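PDB 2PYX: tryptophan halogenase from Shewanella frigidimarina, which probably acts as a flavin-dependent monooxygenase of the tryptophan halogenase family, with FAD as its likely cofactor. Local coordinates for residues A[122-127]-A[491-496]; A[135-140]-A[465-470]; A[443-448]-A[475-480]. One frame throughout, in Å; residues are numbered along the deposited sequence.

Contact 1 (A[122-127]-A[491-496])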
loop_
_atom_site.group_PDB
_atom_site.type_symbol
_atom_site.label_atom_id
_atom_site.label_comp_id
_atom_site.label_asym_id
_atom_site.label_seq_id
_atom_site.Cartn_x
_atom_site.Cartn_y
_atom_site.Cartn_z
ATOM N N LEU A 122 6.559 -19.194 -17.985
ATOM C CA LEU A 122 5.726 -18.734 -19.092
ATOM C C LEU A 122 4.691 -17.754 -18.549
ATOM O O LEU A 122 4.133 -17.983 -17.487
ATOM C CB LEU A 122 4.988 -19.894 -19.758
ATOM C CG LEU A 122 4.163 -19.588 -21.017
ATOM C CD1 LEU A 122 5.077 -19.128 -22.158
ATOM C CD2 LEU A 122 3.350 -20.771 -21.421
ATOM N N ASP A 123 4.492 -16.656 -19.256
ATOM C CA ASP A 123 3.431 -15.697 -18.933
ATOM C C ASP A 123 2.142 -16.247 -19.517
ATOM O O ASP A 123 1.912 -16.211 -20.733
ATOM C CB ASP A 123 3.776 -14.312 -19.502
ATOM C CG ASP A 123 2.720 -13.264 -19.217
ATOM O OD1 ASP A 123 1.623 -13.621 -18.781
ATOM O OD2 ASP A 123 3.007 -12.078 -19.455
ATOM N N LEU A 124 1.252 -16.727 -18.653
ATOM C CA LEU A 124 0.025 -17.383 -19.091
ATOM C C LEU A 124 -1.022 -16.450 -19.708
ATOM O O LEU A 124 -1.945 -16.908 -20.384
ATOM C CB LEU A 124 -0.637 -18.098 -17.919
ATOM C CG LEU A 124 0.067 -19.360 -17.385
ATOM C CD1 LEU A 124 -0.682 -19.944 -16.205
ATOM C CD2 LEU A 124 0.171 -20.395 -18.508
ATOM N N CYS A 125 -0.921 -15.151 -19.417
ATOM C CA CYS A 125 -1.967 -14.241 -19.817
ATOM C C CYS A 125 -2.412 -14.369 -21.284
ATOM O O CYS A 125 -3.592 -14.576 -21.541
ATOM C CB CYS A 125 -1.576 -12.817 -19.407
ATOM S SG CYS A 125 -2.839 -11.574 -19.715
ATOM N N PRO A 126 -1.492 -14.245 -22.259
ATOM C CA PRO A 126 -1.971 -14.377 -23.644
ATOM C C PRO A 126 -2.550 -15.758 -23.994
ATOM O O PRO A 126 -3.348 -15.842 -24.928
ATOM C CB PRO A 126 -0.725 -14.085 -24.491
ATOM C CG PRO A 126 0.393 -14.325 -23.591
ATOM C CD PRO A 126 -0.064 -13.905 -22.226
ATOM N N TYR A 127 -2.140 -16.796 -23.265
ATOM C CA TYR A 127 -2.720 -18.147 -23.432
ATOM C C TYR A 127 -4.112 -18.277 -22.835
ATOM O O TYR A 127 -4.898 -19.129 -23.266
ATOM C CB TYR A 127 -1.732 -19.206 -22.872
ATOM C CG TYR A 127 -0.420 -19.143 -23.632
ATOM C CD1 TYR A 127 -0.223 -19.868 -24.816
ATOM C CD2 TYR A 127 0.602 -18.279 -23.233
ATOM C CE1 TYR A 127 0.958 -19.726 -25.564
ATOM C CE2 TYR A 127 1.792 -18.154 -23.973
ATOM C CZ TYR A 127 1.964 -18.906 -25.134
ATOM O OH TYR A 127 3.149 -18.717 -25.835
ATOM N N GLN A 491 -1.039 -25.187 -21.129
ATOM C CA GLN A 491 -2.112 -26.080 -20.720
ATOM C C GLN A 491 -1.720 -26.871 -19.474
ATOM O O GLN A 491 -2.556 -27.096 -18.583
ATOM C CB GLN A 491 -2.480 -27.063 -21.829
ATOM C CG GLN A 491 -3.671 -27.923 -21.457
ATOM C CD GLN A 491 -4.900 -27.097 -21.133
ATOM O OE1 GLN A 491 -5.381 -27.074 -19.989
ATOM N NE2 GLN A 491 -5.408 -26.400 -22.137
ATOM N N ARG A 492 -0.466 -27.322 -19.435
ATOM C CA ARG A 492 0.046 -28.018 -18.261
ATOM C C ARG A 492 -0.029 -27.110 -17.025
ATOM O O ARG A 492 -0.551 -27.523 -15.982
ATOM C CB ARG A 492 1.474 -28.517 -18.495
ATOM C CG ARG A 492 1.559 -29.615 -19.551
ATOM C CD ARG A 492 2.905 -30.324 -19.548
ATOM N NE ARG A 492 3.994 -29.532 -20.111
ATOM C CZ ARG A 492 4.255 -29.411 -21.411
ATOM N NH1 ARG A 492 3.495 -30.001 -22.321
ATOM N NH2 ARG A 492 5.268 -28.680 -21.801
ATOM N N LEU A 493 0.467 -25.876 -17.157
ATOM C CA LEU A 493 0.407 -24.899 -16.063
ATOM C C LEU A 493 -1.051 -24.569 -15.629
ATOM O O LEU A 493 -1.305 -24.428 -14.427
ATOM C CB LEU A 493 1.172 -23.625 -16.434
ATOM C CG LEU A 493 2.686 -23.785 -16.641
ATOM C CD1 LEU A 493 3.321 -22.535 -17.201
ATOM C CD2 LEU A 493 3.376 -24.194 -15.352
ATOM N N PHE A 494 -1.988 -24.431 -16.566
ATOM C CA PHE A 494 -3.394 -24.221 -16.220
ATOM C C PHE A 494 -3.941 -25.400 -15.403
ATOM O O PHE A 494 -4.642 -25.224 -14.406
ATOM C CB PHE A 494 -4.305 -24.029 -17.439
ATOM C CG PHE A 494 -4.134 -22.707 -18.169
ATOM C CD1 PHE A 494 -4.204 -21.492 -17.498
ATOM C CD2 PHE A 494 -3.980 -22.680 -19.548
ATOM C CE1 PHE A 494 -4.070 -20.278 -18.185
ATOM C CE2 PHE A 494 -3.849 -21.462 -20.232
ATOM C CZ PHE A 494 -3.916 -20.263 -19.536
ATOM N N ASN A 495 -3.639 -26.612 -15.868
ATOM C CA ASN A 495 -4.041 -27.817 -15.140
ATOM C C ASN A 495 -3.477 -27.861 -13.734
ATOM O O ASN A 495 -4.208 -28.182 -12.783
ATOM C CB ASN A 495 -3.548 -29.063 -15.879
ATOM C CG ASN A 495 -4.249 -29.294 -17.182
ATOM O OD1 ASN A 495 -3.826 -30.160 -17.952
ATOM N ND2 ASN A 495 -5.315 -28.562 -17.445
ATOM N N ASP A 496 -2.198 -27.539 -13.604
ATOM C CA ASP A 496 -1.495 -27.571 -12.318
ATOM C C ASP A 496 -2.097 -26.557 -11.357
ATOM O O ASP A 496 -2.235 -26.812 -10.157
ATOM C CB ASP A 496 -0.000 -27.308 -12.476
ATOM C CG ASP A 496 0.741 -28.442 -13.215
ATOM O OD1 ASP A 496 0.138 -29.527 -13.418
ATOM O OD2 ASP A 496 1.922 -28.231 -13.578
#
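Asp123, next to the Leu124 that packs on Leu493 and Phe494, has both carboxylate oxygens engaged. OD1 accepts from Cys125 N at 3.0 Å, an Asx-turn bond that comes in on the anti side, 32° out of the carboxylate plane; OD2 is held by Gln466 NE2 of helix 462-471. The carboxylate thus caps the turn leading into the short helix 125-128. Leu124 faces helix 484-507, with CG anti to the carbonyl carbon (chi1 -71°). Its CD1 lies 3.9 Å from Phe494 CE1, and CD2 stands over one face of the Phe494 ring, displaced toward the rim. The same CD2 rests on Leu493 CB (4.0 Å), and each Leu124 methyl lies near both Leu493 and Phe494. Here the long helix 484-507, late in the chain, packs against a loop and helix start from much earlier in the sequence. Leu493 CD1 also reaches Leu122 CB, at 4.0 Å. At the edge of the Phe494 ring, near its plane, sits the carbonyl carbon of Tyr127, 3.9 Å from Phe494 CZ. The Tyr127 ring turns away from Phe494 toward Met486, Gln487 and Ala490, with Leu122 CD2 over one of its faces.

Contact 2 (A[135-140]-A[465-470]); sequences VSFAEA and FQYVLY
The rings of Phe137 and Tyr467 meet obliquely, their planes at 52° and their centroids 5.2 Å apart. Phe137 brings CE2 to within 3.5 Å of Tyr467 CD1, and the two side chains cross at about a right angle. The edge of the Tyr467 ring, near its plane, receives the CA of Ala138, 4.3 Å from Tyr467 CE1. Leu469 CG lies over the centre of one face of the Tyr470 ring. The amide of Gln466 is turned almost perpendicular to the Phe137 ring, with OE1 3.6 Å from Phe137 CZ. Phe137 holds CG anti to its backbone N (chi1 177°), and beyond it the ring atoms CD2, CE2 and CZ meet Gln466 and Tyr467; Trp128 meets the rings of both Phe137 and Tyr470. Closer to the backbones, Phe137 CB lies 4.0 Å from Tyr470 CB. An alanine in place of Phe137 would keep that CB contact but would probably open a gap beside Gln466 and Trp128 and let the Tyr467 ring shift.

The contact joins the first turn of helix 137-141, N-capped by Ser136 OG, which accepts from Glu139 N, to helix 462-471. One water spans the two backbones, accepting from Phe137 N (3.0 Å) and donating to Tyr470 O (2.8 Å). The buried polar ends are satisfied elsewhere: Tyr467 OH by Ser114 O, Tyr470 OH by Thr476 OG1, and Gln466 NE2 by Pro448 O and Asp123 OD2. The Tyr467 side chain lies about 8 Å from that of Glu361, a predicted tryptophan-binding residue. Direct contact between the helices is mainly aromatic and apolar, so their mutual placement probably rests on the fit of the rings, with the bridging water as a polar link between the two backbones.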
loop_
_atom_site.group_PDB
_atom_site.type_symbol
_atom_site.label_atom_id
_atom_site.label_comp_id
_atom_site.label_asym_id
_atom_site.label_seq_id
_atom_site.Cartn_x
_atom_site.Cartn_y
_atom_site.Cartn_z
ATOM N N VAL A 135 -13.741 -18.605 -18.537
ATOM C CA VAL A 135 -13.139 -18.595 -17.217
ATOM C C VAL A 135 -12.441 -17.245 -17.011
ATOM O O VAL A 135 -11.907 -16.694 -17.960
ATOM C CB VAL A 135 -12.120 -19.758 -17.075
ATOM C CG1 VAL A 135 -10.954 -19.634 -18.047
ATOM C CG2 VAL A 135 -11.637 -19.927 -15.637
ATOM N N SER A 136 -12.475 -16.740 -15.779
ATOM C CA SER A 136 -11.798 -15.479 -15.460
ATOM C C SER A 136 -10.315 -15.658 -15.509
ATOM O O SER A 136 -9.782 -16.729 -15.250
ATOM C CB SER A 136 -12.208 -14.939 -14.101
ATOM O OG SER A 136 -11.776 -15.767 -13.040
ATOM N N PHE A 137 -9.609 -14.578 -15.833
ATOM C CA PHE A 137 -8.173 -14.594 -15.760
ATOM C C PHE A 137 -7.694 -15.060 -14.382
ATOM O O PHE A 137 -6.861 -15.951 -14.276
ATOM C CB PHE A 137 -7.642 -13.194 -16.099
ATOM C CG PHE A 137 -6.149 -13.057 -15.991
ATOM C CD1 PHE A 137 -5.281 -13.842 -16.740
ATOM C CD2 PHE A 137 -5.601 -12.140 -15.113
ATOM C CE1 PHE A 137 -3.900 -13.696 -16.619
ATOM C CE2 PHE A 137 -4.241 -11.969 -15.003
ATOM C CZ PHE A 137 -3.381 -12.758 -15.729
ATOM N N ALA A 138 -8.219 -14.483 -13.321
ATOM C CA ALA A 138 -7.728 -14.829 -11.988
ATOM C C ALA A 138 -7.987 -16.297 -11.637
ATOM O O ALA A 138 -7.101 -16.975 -11.112
ATOM C CB ALA A 138 -8.314 -13.941 -10.928
ATOM N N GLU A 139 -9.169 -16.797 -11.971
ATOM C CA GLU A 139 -9.373 -18.238 -11.735
ATOM C C GLU A 139 -8.411 -19.111 -12.544
ATOM O O GLU A 139 -7.962 -20.159 -12.042
ATOM C CB GLU A 139 -10.804 -18.632 -12.024
ATOM C CG GLU A 139 -11.063 -20.103 -11.628
ATOM C CD GLU A 139 -12.509 -20.537 -11.746
ATOM O OE1 GLU A 139 -13.422 -19.683 -11.728
ATOM O OE2 GLU A 139 -12.728 -21.762 -11.864
ATOM N N ALA A 140 -8.119 -18.703 -13.784
ATOM C CA ALA A 140 -7.280 -19.492 -14.666
ATOM C C ALA A 140 -5.840 -19.578 -14.189
ATOM O O ALA A 140 -5.171 -20.591 -14.446
ATOM C CB ALA A 140 -7.327 -18.950 -16.082
ATOM N N PHE A 465 -1.283 -5.253 -13.572
ATOM C CA PHE A 465 -1.968 -4.636 -14.682
ATOM C C PHE A 465 -2.836 -5.650 -15.394
ATOM O O PHE A 465 -3.969 -5.349 -15.789
ATOM C CB PHE A 465 -0.980 -3.968 -15.625
ATOM C CG PHE A 465 -0.354 -2.737 -15.047
ATOM C CD1 PHE A 465 0.726 -2.836 -14.189
ATOM C CD2 PHE A 465 -0.890 -1.483 -15.304
ATOM C CE1 PHE A 465 1.287 -1.690 -13.629
ATOM C CE2 PHE A 465 -0.347 -0.346 -14.749
ATOM C CZ PHE A 465 0.754 -0.453 -13.910
ATOM N N GLN A 466 -2.350 -6.871 -15.568
ATOM C CA GLN A 466 -3.167 -7.920 -16.174
ATOM C C GLN A 466 -4.402 -8.225 -15.341
ATOM O O GLN A 466 -5.506 -8.367 -15.866
ATOM C CB GLN A 466 -2.333 -9.201 -16.319
ATOM C CG GLN A 466 -1.122 -9.030 -17.242
ATOM C CD GLN A 466 -0.180 -10.223 -17.228
ATOM O OE1 GLN A 466 -0.243 -11.076 -16.324
ATOM N NE2 GLN A 466 0.672 -10.311 -18.263
ATOM N N TYR A 467 -4.226 -8.328 -14.034
ATOM C CA TYR A 467 -5.357 -8.690 -13.173
ATOM C C TYR A 467 -6.463 -7.641 -13.251
ATOM O O TYR A 467 -7.641 -7.979 -13.259
ATOM C CB TYR A 467 -4.938 -8.839 -11.728
ATOM C CG TYR A 467 -4.237 -10.106 -11.396
ATOM C CD1 TYR A 467 -4.834 -11.354 -11.651
ATOM C CD2 TYR A 467 -3.021 -10.089 -10.742
ATOM C CE1 TYR A 467 -4.176 -12.558 -11.272
ATOM C CE2 TYR A 467 -2.380 -11.314 -10.342
ATOM C CZ TYR A 467 -2.966 -12.525 -10.634
ATOM O OH TYR A 467 -2.332 -13.704 -10.227
ATOM N N VAL A 468 -6.091 -6.360 -13.252
ATOM C CA VAL A 468 -7.086 -5.296 -13.345
ATOM C C VAL A 468 -7.666 -5.226 -14.752
ATOM O O VAL A 468 -8.897 -5.210 -14.926
ATOM C CB VAL A 468 -6.522 -3.936 -12.870
ATOM C CG1 VAL A 468 -7.527 -2.794 -13.159
ATOM C CG2 VAL A 468 -6.233 -3.995 -11.377
ATOM N N LEU A 469 -6.817 -5.172 -15.771
ATOM C CA LEU A 469 -7.288 -5.023 -17.141
ATOM C C LEU A 469 -8.296 -6.115 -17.488
ATOM O O LEU A 469 -9.368 -5.844 -18.022
ATOM C CB LEU A 469 -6.098 -5.055 -18.103
ATOM C CG LEU A 469 -6.300 -4.600 -19.534
ATOM C CD1 LEU A 469 -6.619 -3.122 -19.625
ATOM C CD2 LEU A 469 -5.069 -4.862 -20.375
ATOM N N TYR A 470 -7.920 -7.361 -17.229
ATOM C CA TYR A 470 -8.757 -8.496 -17.603
ATOM C C TYR A 470 -9.794 -8.829 -16.551
ATOM O O TYR A 470 -10.833 -9.425 -16.873
ATOM C CB TYR A 470 -7.908 -9.688 -18.006
ATOM C CG TYR A 470 -7.044 -9.328 -19.202
ATOM C CD1 TYR A 470 -7.594 -8.846 -20.402
ATOM C CD2 TYR A 470 -5.656 -9.334 -19.099
ATOM C CE1 TYR A 470 -6.817 -8.423 -21.450
ATOM C CE2 TYR A 470 -4.864 -8.924 -20.183
ATOM C CZ TYR A 470 -5.421 -8.474 -21.342
ATOM O OH TYR A 470 -4.642 -8.042 -22.388
HETATM O O HOH W 1 -11.195 -12.001 -15.829
#

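Contact 3 (A[443-448]-A[475-480])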
loop_
_atom_site.group_PDB
_atom_site.type_symbol
_atom_site.label_atom_id
_atom_site.label_comp_id
_atom_site.label_asym_id
_atom_site.label_seq_id
_atom_site.Cartn_x
_atom_site.Cartn_y
_atom_site.Cartn_z
ATOM N N TRP A 443 -2.436 -2.060 -25.372
ATOM C CA TRP A 443 -3.047 -3.246 -24.795
ATOM C C TRP A 443 -4.289 -3.692 -25.555
ATOM O O TRP A 443 -4.743 -4.808 -25.336
ATOM C CB TRP A 443 -3.330 -3.029 -23.319
ATOM C CG TRP A 443 -2.104 -2.868 -22.509
ATOM C CD1 TRP A 443 -0.848 -3.350 -22.807
ATOM C CD2 TRP A 443 -1.986 -2.223 -21.231
ATOM N NE1 TRP A 443 0.026 -3.044 -21.783
ATOM C CE2 TRP A 443 -0.637 -2.354 -20.811
ATOM C CE3 TRP A 443 -2.876 -1.523 -20.413
ATOM C CZ2 TRP A 443 -0.175 -1.801 -19.611
ATOM C CZ3 TRP A 443 -2.401 -0.972 -19.227
ATOM C CH2 TRP A 443 -1.071 -1.113 -18.855
ATOM N N ARG A 444 -4.819 -2.851 -26.442
ATOM C CA ARG A 444 -5.837 -3.340 -27.374
ATOM C C ARG A 444 -5.294 -4.459 -28.244
ATOM O O ARG A 444 -6.065 -5.274 -28.746
ATOM C CB ARG A 444 -6.322 -2.215 -28.262
ATOM C CG ARG A 444 -7.134 -1.170 -27.585
ATOM C CD ARG A 444 -7.450 -0.044 -28.555
ATOM N NE ARG A 444 -8.304 -0.525 -29.636
ATOM C CZ ARG A 444 -8.545 0.119 -30.781
ATOM N NH1 ARG A 444 -7.990 1.295 -31.037
ATOM N NH2 ARG A 444 -9.363 -0.429 -31.676
ATOM N N TYR A 445 -3.979 -4.480 -28.431
ATOM C CA TYR A 445 -3.342 -5.330 -29.430
ATOM C C TYR A 445 -2.420 -6.380 -28.866
ATOM O O TYR A 445 -2.106 -7.364 -29.546
ATOM C CB TYR A 445 -2.624 -4.494 -30.503
ATOM C CG TYR A 445 -3.570 -3.602 -31.220
ATOM C CD1 TYR A 445 -4.430 -4.122 -32.164
ATOM C CD2 TYR A 445 -3.650 -2.247 -30.921
ATOM C CE1 TYR A 445 -5.340 -3.307 -32.798
ATOM C CE2 TYR A 445 -4.545 -1.432 -31.559
ATOM C CZ TYR A 445 -5.382 -1.969 -32.499
ATOM O OH TYR A 445 -6.313 -1.156 -33.168
ATOM N N GLN A 446 -1.978 -6.208 -27.623
ATOM C CA GLN A 446 -1.173 -7.227 -26.950
ATOM C C GLN A 446 -1.355 -7.141 -25.441
ATOM O O GLN A 446 -1.697 -6.082 -24.914
ATOM C CB GLN A 446 0.303 -7.120 -27.308
ATOM C CG GLN A 446 0.971 -5.816 -26.873
ATOM C CD GLN A 446 2.433 -5.784 -27.247
ATOM O OE1 GLN A 446 2.814 -6.242 -28.341
ATOM N NE2 GLN A 446 3.276 -5.274 -26.341
ATOM N N THR A 447 -1.121 -8.231 -24.732
ATOM C CA THR A 447 -1.265 -8.198 -23.300
ATOM C C THR A 447 -0.190 -7.343 -22.634
ATOM O O THR A 447 0.924 -7.205 -23.165
ATOM C CB THR A 447 -1.245 -9.586 -22.660
ATOM O OG1 THR A 447 0.030 -10.192 -22.898
ATOM C CG2 THR A 447 -2.345 -10.455 -23.231
ATOM N N PRO A 448 -0.491 -6.811 -21.436
ATOM C CA PRO A 448 0.572 -6.204 -20.615
ATOM C C PRO A 448 1.645 -7.247 -20.355
ATOM O O PRO A 448 1.369 -8.446 -20.236
ATOM C CB PRO A 448 -0.139 -5.818 -19.307
ATOM C CG PRO A 448 -1.664 -5.728 -19.718
ATOM C CD PRO A 448 -1.804 -6.811 -20.752
ATOM N N ASN A 475 -10.881 -5.946 -23.773
ATOM C CA ASN A 475 -10.613 -6.803 -24.932
ATOM C C ASN A 475 -9.252 -6.538 -25.561
ATOM O O ASN A 475 -8.931 -5.396 -25.884
ATOM C CB ASN A 475 -11.693 -6.613 -25.993
ATOM C CG ASN A 475 -13.039 -7.163 -25.568
ATOM O OD1 ASN A 475 -14.042 -6.479 -25.690
ATOM N ND2 ASN A 475 -13.074 -8.406 -25.106
ATOM N N THR A 476 -8.488 -7.622 -25.740
ATOM C CA THR A 476 -7.180 -7.584 -26.384
ATOM C C THR A 476 -7.246 -8.542 -27.566
ATOM O O THR A 476 -7.755 -9.668 -27.436
ATOM C CB THR A 476 -6.080 -7.999 -25.419
ATOM O OG1 THR A 476 -6.000 -7.027 -24.373
ATOM C CG2 THR A 476 -4.757 -8.104 -26.071
ATOM N N GLN A 477 -6.759 -8.079 -28.711
ATOM C CA GLN A 477 -6.667 -8.899 -29.920
ATOM C C GLN A 477 -5.907 -10.180 -29.644
ATOM O O GLN A 477 -4.840 -10.158 -29.005
ATOM C CB GLN A 477 -5.992 -8.086 -31.036
ATOM C CG GLN A 477 -5.911 -8.740 -32.417
ATOM C CD GLN A 477 -5.612 -7.738 -33.478
ATOM O OE1 GLN A 477 -4.493 -7.267 -33.588
ATOM N NE2 GLN A 477 -6.620 -7.383 -34.271
ATOM N N LEU A 478 -6.427 -11.313 -30.108
ATOM C CA LEU A 478 -5.751 -12.595 -29.837
ATOM C C LEU A 478 -4.429 -12.711 -30.585
ATOM O O LEU A 478 -4.326 -12.295 -31.738
ATOM C CB LEU A 478 -6.644 -13.771 -30.211
ATOM C CG LEU A 478 -8.021 -13.859 -29.588
ATOM C CD1 LEU A 478 -8.614 -15.202 -29.988
ATOM C CD2 LEU A 478 -7.951 -13.752 -28.092
ATOM N N PRO A 479 -3.403 -13.259 -29.914
ATOM C CA PRO A 479 -2.155 -13.625 -30.588
ATOM C C PRO A 479 -2.416 -14.570 -31.745
ATOM O O PRO A 479 -3.321 -15.406 -31.670
ATOM C CB PRO A 479 -1.377 -14.372 -29.511
ATOM C CG PRO A 479 -1.918 -13.873 -28.251
ATOM C CD PRO A 479 -3.350 -13.545 -28.466
ATOM N N THR A 480 -1.603 -14.428 -32.776
ATOM C CA THR A 480 -1.655 -15.314 -33.942
ATOM C C THR A 480 -0.395 -16.172 -33.917
ATOM O O THR A 480 0.570 -15.882 -33.202
ATOM C CB THR A 480 -1.704 -14.533 -35.279
ATOM O OG1 THR A 480 -0.459 -13.875 -35.523
ATOM C CG2 THR A 480 -2.815 -13.534 -35.261
HETATM O O HOH W 2 -2.109 -10.186 -28.982
HETATM O O HOH W 3 -2.400 -8.027 -32.172
#
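Thr476 OG1 donates to Trp443 O at 2.7 Å, meeting the carbonyl nearly head-on with a C=O...donor angle of 167°. One residue further along both segments, Gln477 N donates to Arg444 O over 2.9 Å in an almost straight bond, 173° at the hydrogen. This is a junction of two irregular loops, one on the way into helix 462-471 and the other leading out of it toward helix 484-507. The Thr476 hydroxyl is also hydrogen-bonded to Tyr470 OH of that enclosed helix, and Thr476 CA makes a C-H...O contact with Arg444 O. Two waters extend the polar seam by donating to Tyr445 O: one also donates to Gln477 O, the other to Gln477 OE1. Packing lies around these bonds. Thr476 places CG2 anti to its backbone N, where the methyl rests 3.6 Å from Gln446 C and approaches Thr447 as well. Within 443-448, Pro448 CG stands over one face of the Trp443 indole, toward the rim, and Trp443 NE1 bonds to Asp452. Arg444 CB similarly lies over a face of the Tyr445 ring, whose in-plane edge meets Gln477 OE1, 3.5 Å from Tyr445 CD1.

How the contacts relate
From the N terminus, 122-127 comes first and pairs with 491-496, far along the chain, so contact 1 closes the longest loop and encloses the other two. Within it, 135-140 pairs with 465-470 in contact 2. Segment 443-448 precedes 465-470 and meets 475-480 beyond it, so contacts 2 and 3 cross and helix 462-471 is held inside the small loop closed by contact 3. Helix 484-507 is thereby tied to 122-127, helix 462-471 to helix 137-141, and the loops flanking helix 462-471 to each other. Cys125, which touches both Tyr470 and Thr447, lies where the three contacts meet. Ala140 and Phe494 join contacts 1 and 2, while Pro126 and Pro479 join contacts 1 and 3.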